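Local coordinates for protein disulfide-isomerase A4 (Rattus norvegicus, PDB 3EC3) that catalyses the rearrangement of disulfide bonds in proteins as a resident of the endoplasmic reticulum, this piece being its noncatalytic pair of thioredoxin-like domains, at residues K158-F171 with F214-K227. The protein carries 1 engineered substitution. Residues are numbered along the deposited sequence; the frame is centred on the assembly and turned at random.
Sequences KVLEVAKDFPEYTF and FDSDALREFVMAFK. Unlike the reference sequence in segment 214-227: Arg-220 (reference Gln).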
# COMPACT_ATOMS: atom_id res chain seq x y z
N LYS A 158 9.72 -11.89 3.54
CA LYS A 158 10.96 -11.50 4.28
C LYS A 158 10.95 -10.02 4.58
O LYS A 158 11.43 -9.58 5.66
CB LYS A 158 12.17 -11.83 3.41
CG LYS A 158 12.38 -13.35 3.25
CD LYS A 158 13.71 -13.57 2.49
CE LYS A 158 14.29 -14.97 2.60
NZ LYS A 158 13.38 -15.96 3.17
N VAL A 159 10.42 -9.26 3.63
CA VAL A 159 10.29 -7.81 3.81
C VAL A 159 9.27 -7.45 4.91
O VAL A 159 9.53 -6.60 5.77
CB VAL A 159 9.95 -7.09 2.48
CG1 VAL A 159 10.04 -5.52 2.68
CG2 VAL A 159 10.91 -7.56 1.38
N LEU A 160 8.14 -8.15 4.90
CA LEU A 160 7.08 -7.90 5.90
C LEU A 160 7.56 -8.14 7.34
O LEU A 160 7.21 -7.40 8.29
CB LEU A 160 5.94 -8.87 5.61
CG LEU A 160 4.92 -8.47 4.52
CD1 LEU A 160 4.13 -9.70 4.08
CD2 LEU A 160 3.98 -7.39 5.09
N GLU A 161 8.38 -9.16 7.49
CA GLU A 161 9.05 -9.41 8.79
C GLU A 161 9.84 -8.22 9.36
O GLU A 161 9.87 -8.05 10.59
CB GLU A 161 9.89 -10.68 8.73
CG GLU A 161 9.04 -11.92 8.49
CD GLU A 161 8.10 -12.23 9.66
OE1 GLU A 161 8.54 -12.19 10.83
OE2 GLU A 161 6.92 -12.51 9.43
N VAL A 162 10.46 -7.41 8.51
CA VAL A 162 11.19 -6.24 8.97
C VAL A 162 10.24 -5.05 9.06
O VAL A 162 10.23 -4.29 10.05
CB VAL A 162 12.40 -5.93 8.03
CG1 VAL A 162 13.23 -4.74 8.54
CG2 VAL A 162 13.35 -7.18 7.95
N ALA A 163 9.44 -4.86 8.01
CA ALA A 163 8.49 -3.76 7.96
C ALA A 163 7.67 -3.61 9.23
O ALA A 163 7.44 -2.48 9.69
CB ALA A 163 7.56 -3.90 6.68
N LYS A 164 7.21 -4.71 9.82
CA LYS A 164 6.30 -4.61 10.98
C LYS A 164 7.00 -4.02 12.19
O LYS A 164 6.33 -3.56 13.11
CB LYS A 164 5.75 -5.97 11.37
CG LYS A 164 6.81 -6.91 11.86
CD LYS A 164 6.18 -7.94 12.80
CE LYS A 164 7.04 -9.21 12.84
NZ LYS A 164 8.43 -8.86 13.18
N ASP A 165 8.32 -4.07 12.17
CA ASP A 165 9.14 -3.58 13.31
C ASP A 165 9.55 -2.12 13.19
O ASP A 165 10.02 -1.50 14.19
CB ASP A 165 10.38 -4.45 13.45
CG ASP A 165 10.06 -5.78 14.08
OD1 ASP A 165 9.01 -5.89 14.73
OD2 ASP A 165 10.87 -6.72 13.92
N PHE A 166 9.35 -1.55 12.00
CA PHE A 166 9.72 -0.17 11.71
C PHE A 166 8.55 0.62 11.13
O PHE A 166 8.61 1.06 9.97
CB PHE A 166 10.93 -0.10 10.78
CG PHE A 166 12.19 -0.72 11.39
CD1 PHE A 166 12.49 -2.07 11.20
CD2 PHE A 166 13.06 0.07 12.12
CE1 PHE A 166 13.66 -2.64 11.77
CE2 PHE A 166 14.25 -0.48 12.69
CZ PHE A 166 14.53 -1.83 12.52
N PRO A 167 7.48 0.78 11.92
CA PRO A 167 6.33 1.47 11.36
C PRO A 167 6.64 2.91 10.97
O PRO A 167 5.85 3.53 10.25
CB PRO A 167 5.32 1.42 12.51
CG PRO A 167 6.17 1.31 13.78
CD PRO A 167 7.23 0.35 13.32
N GLU A 168 7.75 3.44 11.46
CA GLU A 168 8.16 4.81 11.18
C GLU A 168 8.71 4.99 9.74
O GLU A 168 8.86 6.15 9.26
CB GLU A 168 9.21 5.25 12.19
CG GLU A 168 10.52 4.46 12.08
CD GLU A 168 10.59 3.26 13.04
OE1 GLU A 168 9.52 2.75 13.45
OE2 GLU A 168 11.71 2.86 13.41
N TYR A 169 8.99 3.87 9.05
CA TYR A 169 9.41 3.92 7.65
C TYR A 169 8.38 3.20 6.78
O TYR A 169 7.69 2.31 7.26
CB TYR A 169 10.77 3.22 7.47
CG TYR A 169 11.84 3.73 8.43
CD1 TYR A 169 11.94 5.10 8.72
CD2 TYR A 169 12.74 2.84 9.03
CE1 TYR A 169 12.92 5.60 9.61
CE2 TYR A 169 13.74 3.33 9.92
CZ TYR A 169 13.82 4.69 10.20
OH TYR A 169 14.79 5.13 11.07
N THR A 170 8.29 3.61 5.52
CA THR A 170 7.43 2.93 4.50
C THR A 170 8.33 1.89 3.79
O THR A 170 9.50 2.17 3.53
CB THR A 170 6.91 3.95 3.50
OG1 THR A 170 6.28 5.04 4.21
CG2 THR A 170 5.94 3.30 2.50
N PHE A 171 7.81 0.68 3.56
CA PHE A 171 8.58 -0.39 2.89
C PHE A 171 7.78 -0.75 1.64
O PHE A 171 6.53 -0.70 1.65
CB PHE A 171 8.67 -1.63 3.75
CG PHE A 171 9.59 -1.52 4.97
CD1 PHE A 171 9.28 -0.73 6.06
CD2 PHE A 171 10.76 -2.29 5.03
CE1 PHE A 171 10.12 -0.67 7.18
CE2 PHE A 171 11.62 -2.23 6.15
CZ PHE A 171 11.30 -1.42 7.22
N PHE A 214 20.15 -12.49 0.67
CA PHE A 214 19.09 -11.70 1.23
C PHE A 214 18.23 -12.50 2.19
O PHE A 214 17.72 -13.58 1.86
CB PHE A 214 18.21 -11.12 0.12
CG PHE A 214 17.32 -10.03 0.58
CD1 PHE A 214 16.01 -10.29 0.98
CD2 PHE A 214 17.78 -8.72 0.62
CE1 PHE A 214 15.19 -9.28 1.42
CE2 PHE A 214 16.95 -7.69 1.05
CZ PHE A 214 15.67 -7.97 1.46
N ASP A 215 18.11 -11.98 3.40
CA ASP A 215 17.15 -12.49 4.36
C ASP A 215 16.70 -11.31 5.22
O ASP A 215 17.24 -10.19 5.09
CB ASP A 215 17.69 -13.68 5.18
CG ASP A 215 18.96 -13.36 6.01
OD1 ASP A 215 19.29 -12.18 6.30
OD2 ASP A 215 19.63 -14.33 6.39
N SER A 216 15.70 -11.56 6.07
CA SER A 216 15.19 -10.54 6.99
C SER A 216 16.23 -9.89 7.89
O SER A 216 16.23 -8.68 8.07
CB SER A 216 14.03 -11.10 7.81
OG SER A 216 12.95 -11.26 6.90
N ASP A 217 17.11 -10.72 8.45
CA ASP A 217 18.23 -10.25 9.29
C ASP A 217 19.10 -9.20 8.62
O ASP A 217 19.36 -8.13 9.19
CB ASP A 217 19.09 -11.43 9.72
CG ASP A 217 18.40 -12.31 10.73
OD1 ASP A 217 17.49 -11.81 11.43
OD2 ASP A 217 18.76 -13.50 10.83
N ALA A 218 19.52 -9.50 7.39
CA ALA A 218 20.36 -8.61 6.62
C ALA A 218 19.60 -7.31 6.33
O ALA A 218 20.14 -6.21 6.53
CB ALA A 218 20.78 -9.29 5.34
N LEU A 219 18.34 -7.44 5.90
CA LEU A 219 17.51 -6.27 5.75
C LEU A 219 17.33 -5.51 7.07
O LEU A 219 17.42 -4.29 7.09
CB LEU A 219 16.14 -6.62 5.11
CG LEU A 219 15.22 -5.40 4.86
CD1 LEU A 219 15.84 -4.47 3.82
CD2 LEU A 219 13.79 -5.88 4.43
N ARG A 220 17.07 -6.21 8.17
CA ARG A 220 16.91 -5.51 9.46
C ARG A 220 18.17 -4.71 9.90
O ARG A 220 18.06 -3.63 10.48
CB ARG A 220 16.48 -6.45 10.60
CG ARG A 220 15.67 -5.69 11.67
CD ARG A 220 15.92 -6.08 13.11
NE ARG A 220 15.51 -4.99 14.01
CZ ARG A 220 14.33 -4.89 14.64
NH1 ARG A 220 13.43 -5.85 14.51
NH2 ARG A 220 14.07 -3.85 15.43
N GLU A 221 19.34 -5.27 9.59
CA GLU A 221 20.64 -4.65 9.90
C GLU A 221 20.88 -3.36 9.12
O GLU A 221 21.37 -2.37 9.68
CB GLU A 221 21.76 -5.66 9.65
CG GLU A 221 21.63 -6.90 10.53
CD GLU A 221 22.77 -7.92 10.36
OE1 GLU A 221 23.36 -8.05 9.26
OE2 GLU A 221 23.05 -8.64 11.34
N PHE A 222 20.53 -3.38 7.84
CA PHE A 222 20.62 -2.25 6.92
C PHE A 222 19.73 -1.08 7.36
O PHE A 222 20.20 0.07 7.43
CB PHE A 222 20.25 -2.76 5.51
CG PHE A 222 20.16 -1.70 4.44
CD1 PHE A 222 18.99 -1.58 3.68
CD2 PHE A 222 21.25 -0.89 4.13
CE1 PHE A 222 18.88 -0.63 2.65
CE2 PHE A 222 21.17 0.06 3.11
CZ PHE A 222 19.98 0.20 2.37
N VAL A 223 18.46 -1.37 7.66
CA VAL A 223 17.53 -0.37 8.22
C VAL A 223 17.99 0.18 9.59
O VAL A 223 17.90 1.39 9.85
CB VAL A 223 16.08 -0.94 8.29
CG1 VAL A 223 15.13 -0.00 9.02
CG2 VAL A 223 15.56 -1.28 6.85
N MSE A 224 18.46 -0.71 10.47
CA MSE A 224 18.98 -0.29 11.77
C MSE A 224 20.19 0.63 11.59
O MSE A 224 20.30 1.68 12.26
CB MSE A 224 19.36 -1.50 12.64
CG MSE A 224 18.23 -2.01 13.55
SE MSE A 224 17.67 -0.61 14.83
CE MSE A 224 16.21 -1.53 15.81
N ALA A 225 21.08 0.26 10.67
CA ALA A 225 22.30 1.06 10.45
C ALA A 225 21.91 2.44 9.90
O ALA A 225 22.50 3.47 10.29
CB ALA A 225 23.27 0.34 9.53
N PHE A 226 20.89 2.44 9.04
CA PHE A 226 20.30 3.68 8.53
C PHE A 226 19.77 4.56 9.67
O PHE A 226 20.08 5.75 9.72
CB PHE A 226 19.15 3.41 7.55
CG PHE A 226 18.33 4.66 7.24
CD1 PHE A 226 17.09 4.87 7.85
CD2 PHE A 226 18.81 5.63 6.36
CE1 PHE A 226 16.34 6.01 7.57
CE2 PHE A 226 18.08 6.79 6.08
CZ PHE A 226 16.85 6.99 6.68
N LYS A 227 18.98 3.96 10.55
CA LYS A 227 18.33 4.64 11.68
C LYS A 227 19.36 5.31 12.56
O LYS A 227 19.17 6.44 13.04
CB LYS A 227 17.59 3.61 12.52
CG LYS A 227 16.86 4.17 13.74
CD LYS A 227 16.17 3.00 14.44
CE LYS A 227 14.68 3.22 14.65
NZ LYS A 227 13.97 4.21 13.76
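Phe-214 receives the aliphatic run of Lys-158 at its ring edge, where CD of the lysine passes, and Asp-215 then caps helix 216-227 through Ala-218 N. Ser-216, in the first turn, meets helix 149-163 at the carbonyl of Lys-158: OG donates to Lys-158 O over 2.6 Å, in the carbonyl plane and on a lone pair. One turn on, Leu-219 brings CD2 to CG2 of Val-162 (3.8 Å) and also packs on Ala-197 of strand 196-200. The engineered Arg-220 crosses Phe-166 obliquely, with CG at the ring edge; the ring's CE1 lies over the guanidinium face, the two planes 56° apart, and NH1 reaches Asp-165 OD2 at 2.8 Å. Lys-164 also pairs with Asp-165, making a salt-bridge network.

Val-223 is the hub of the apolar part. Its CG1, held anti to the backbone N (chi1 172°), stands 3.6 Å from the centroid of the Phe-166 ring, a CH-pi contact, and also touches the edge of Tyr-169, whereas CG2 touches Phe-171 CE2. Met-224, a selenomethionine, sets SE at the Phe-166 edge. Phe-226 turns its edge to the face of Tyr-169, with planes at 76°, and Lys-227 extends, then bends near its end, so that NZ binds Glu-168 OE2 on its anti side (2.7 Å) and Tyr-169 OH (3.0 Å). A leucine at Tyr-169 would probably cost Phe-226 its aromatic face and Lys-227 one of its two oxygen partners. On one face of a thioredoxin-like sheet, helix 216-227 is thus joined to helix 149-163 largely by aliphatic packing, and to the turns leading into strand 170-175 by aromatics and by ion pairs that probably help fix the ends of the long side chains.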